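Local coordinates for protein putative sugar phosphate isomerase (Acidithiobacillus ferrooxidans, PDB 3L2H) that probably binds a metal ion in a cupin domain and may act as a sugar phosphate isomerase, at residues L7-Q12 and D39-R44. Numbering follows the deposited sequence.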
loop_
_atom_site.group_PDB
_atom_site.type_symbol
_atom_site.label_atom_id
_atom_site.label_comp_id
_atom_site.label_asym_id
_atom_site.label_seq_id
_atom_site.Cartn_x
_atom_site.Cartn_y
_atom_site.Cartn_z
ATOM N N LEU B 7 9.552 -23.890 -8.738
ATOM C CA LEU B 7 9.034 -22.660 -9.361
ATOM C C LEU B 7 8.628 -22.882 -10.796
ATOM O O LEU B 7 7.876 -22.070 -11.371
ATOM C CB LEU B 7 10.070 -21.546 -9.274
ATOM C CG LEU B 7 10.485 -21.154 -7.845
ATOM C CD1 LEU B 7 11.461 -19.992 -7.919
ATOM C CD2 LEU B 7 9.305 -20.780 -6.987
ATOM N N LEU B 8 9.109 -23.987 -11.388
ATOM C CA LEU B 8 8.744 -24.363 -12.763
ATOM C C LEU B 8 7.650 -25.438 -12.698
ATOM O O LEU B 8 7.800 -26.436 -11.977
ATOM C CB LEU B 8 9.948 -24.900 -13.481
ATOM C CG LEU B 8 9.766 -25.595 -14.830
ATOM C CD1 LEU B 8 9.227 -24.635 -15.865
ATOM C CD2 LEU B 8 11.116 -26.212 -15.260
ATOM N N LEU B 9 6.558 -25.191 -13.419
ATOM C CA LEU B 9 5.491 -26.128 -13.606
ATOM C C LEU B 9 5.459 -26.441 -15.086
ATOM O O LEU B 9 4.979 -25.634 -15.895
ATOM C CB LEU B 9 4.150 -25.554 -13.150
ATOM C CG LEU B 9 3.948 -25.098 -11.726
ATOM C CD1 LEU B 9 2.464 -24.556 -11.608
ATOM C CD2 LEU B 9 4.260 -26.176 -10.707
ATOM N N THR B 10 5.960 -27.624 -15.474
ATOM C CA THR B 10 5.988 -27.965 -16.888
ATOM C C THR B 10 4.599 -28.282 -17.413
ATOM O O THR B 10 3.660 -28.550 -16.628
ATOM C CB THR B 10 6.921 -29.179 -17.129
ATOM O OG1 THR B 10 6.390 -30.295 -16.395
ATOM C CG2 THR B 10 8.384 -28.854 -16.696
ATOM N N ALA B 11 4.448 -28.247 -18.736
ATOM C CA ALA B 11 3.150 -28.566 -19.364
ATOM C C ALA B 11 2.583 -29.870 -18.874
ATOM O O ALA B 11 1.403 -29.963 -18.593
ATOM C CB ALA B 11 3.265 -28.607 -20.871
ATOM N N GLN B 12 3.411 -30.892 -18.761
ATOM C CA GLN B 12 2.901 -32.202 -18.327
ATOM C C GLN B 12 2.530 -32.208 -16.859
ATOM O O GLN B 12 1.551 -32.840 -16.467
ATOM C CB GLN B 12 3.934 -33.302 -18.663
ATOM C CG GLN B 12 3.497 -34.724 -18.305
ATOM C CD GLN B 12 4.396 -35.807 -18.908
ATOM O OE1 GLN B 12 5.111 -35.573 -19.911
ATOM N NE2 GLN B 12 4.376 -36.962 -18.317
ATOM N N ASP B 39 -0.496 -20.418 -6.913
ATOM C CA ASP B 39 -0.390 -20.973 -5.547
ATOM C C ASP B 39 0.575 -22.123 -5.520
ATOM O O ASP B 39 1.276 -22.332 -4.515
ATOM C CB ASP B 39 -1.767 -21.410 -4.998
ATOM C CG ASP B 39 -2.655 -20.202 -4.698
ATOM O OD1 ASP B 39 -2.212 -19.361 -3.866
ATOM O OD2 ASP B 39 -3.739 -20.059 -5.335
ATOM N N ALA B 40 0.626 -22.873 -6.616
ATOM C CA ALA B 40 1.535 -24.002 -6.729
ATOM C C ALA B 40 2.995 -23.552 -6.594
ATOM O O ALA B 40 3.802 -24.275 -6.028
ATOM C CB ALA B 40 1.324 -24.766 -8.062
ATOM N N VAL B 41 3.347 -22.367 -7.111
ATOM C CA VAL B 41 4.740 -21.924 -7.011
ATOM C C VAL B 41 4.988 -20.972 -5.863
ATOM O O VAL B 41 6.138 -20.646 -5.560
ATOM C CB VAL B 41 5.232 -21.318 -8.327
ATOM C CG1 VAL B 41 5.061 -22.333 -9.476
ATOM C CG2 VAL B 41 4.492 -20.001 -8.666
ATOM N N GLY B 42 3.939 -20.459 -5.251
ATOM C CA GLY B 42 4.150 -19.595 -4.110
ATOM C C GLY B 42 3.873 -18.126 -4.341
ATOM O O GLY B 42 4.161 -17.310 -3.477
ATOM N N LEU B 43 3.281 -17.779 -5.462
ATOM C CA LEU B 43 2.899 -16.365 -5.636
ATOM C C LEU B 43 1.814 -15.946 -4.654
ATOM O O LEU B 43 0.855 -16.698 -4.388
ATOM C CB LEU B 43 2.439 -16.071 -7.053
ATOM C CG LEU B 43 3.435 -16.399 -8.159
ATOM C CD1 LEU B 43 2.760 -16.116 -9.500
ATOM C CD2 LEU B 43 4.722 -15.620 -8.025
ATOM N N ARG B 44 1.976 -14.739 -4.104
ATOM C CA ARG B 44 1.050 -14.203 -3.114
ATOM C C ARG B 44 0.279 -12.946 -3.523
ATOM O O ARG B 44 -0.765 -12.686 -2.979
ATOM C CB ARG B 44 1.848 -13.870 -1.867
ATOM C CG ARG B 44 2.481 -15.135 -1.284
ATOM C CD ARG B 44 3.398 -14.830 -0.124
ATOM N NE ARG B 44 2.699 -13.982 0.839
ATOM C CZ ARG B 44 1.693 -14.378 1.628
ATOM N NH1 ARG B 44 1.209 -15.630 1.567
ATOM N NH2 ARG B 44 1.125 -13.496 2.459
#
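Leu-7 and Leu-9, two residues apart on an extended segment, both touch Val-41, Leu-9 with its side chain and Leu-7 with its carbonyl O and CD2; the side chains that meet are apolar, and the contact illustrates how van der Waals packing can join a strand to a short helix end. Val-41 extends its CG1 methyl toward the segment 7-12, where it lies 3.4 Å from the carbonyl O of Leu-7 and 3.7 Å from CG of Leu-9. The valine puts CG1 there by turning it anti to its own carbonyl carbon (chi1 -57°). Leu-9 points at the helix and runs aslant to the valine, its branch point against CG1; its CD1 reaches past to the CB of Ala-40, 3.7 Å away, so one leucine spans two successive helical residues. Leu-7 behaves differently: the side chain starts out away from the helix, with CG beside the backbone N (chi1 -60°), and the CD2 branch, not CD1, turns back to lie 3.5 Å from the carbonyl O of Val-41. With Leu-9 cut back to an alanine, CG1 of Val-41 and CB of Ala-40 would probably lose their packing partner on this segment and a gap would open beside the helix end. Just beyond, Gly-42, with positive phi, closes the helix 37-41 as the C' residue of a Schellman motif; its N makes a weak hydrogen bond to Asp-39 O, one of the motif's two bonds. Leu-8 and Leu-9 also pair antiparallel with a strand of the second subunit, whose Ala-103 packs on Leu-7. The contact thus joins an N-terminal strand to the helix linking strands 27-36 and 46-53 of the cupin beta-barrel, within a beta sheet continued across a subunit interface (beta augmentation).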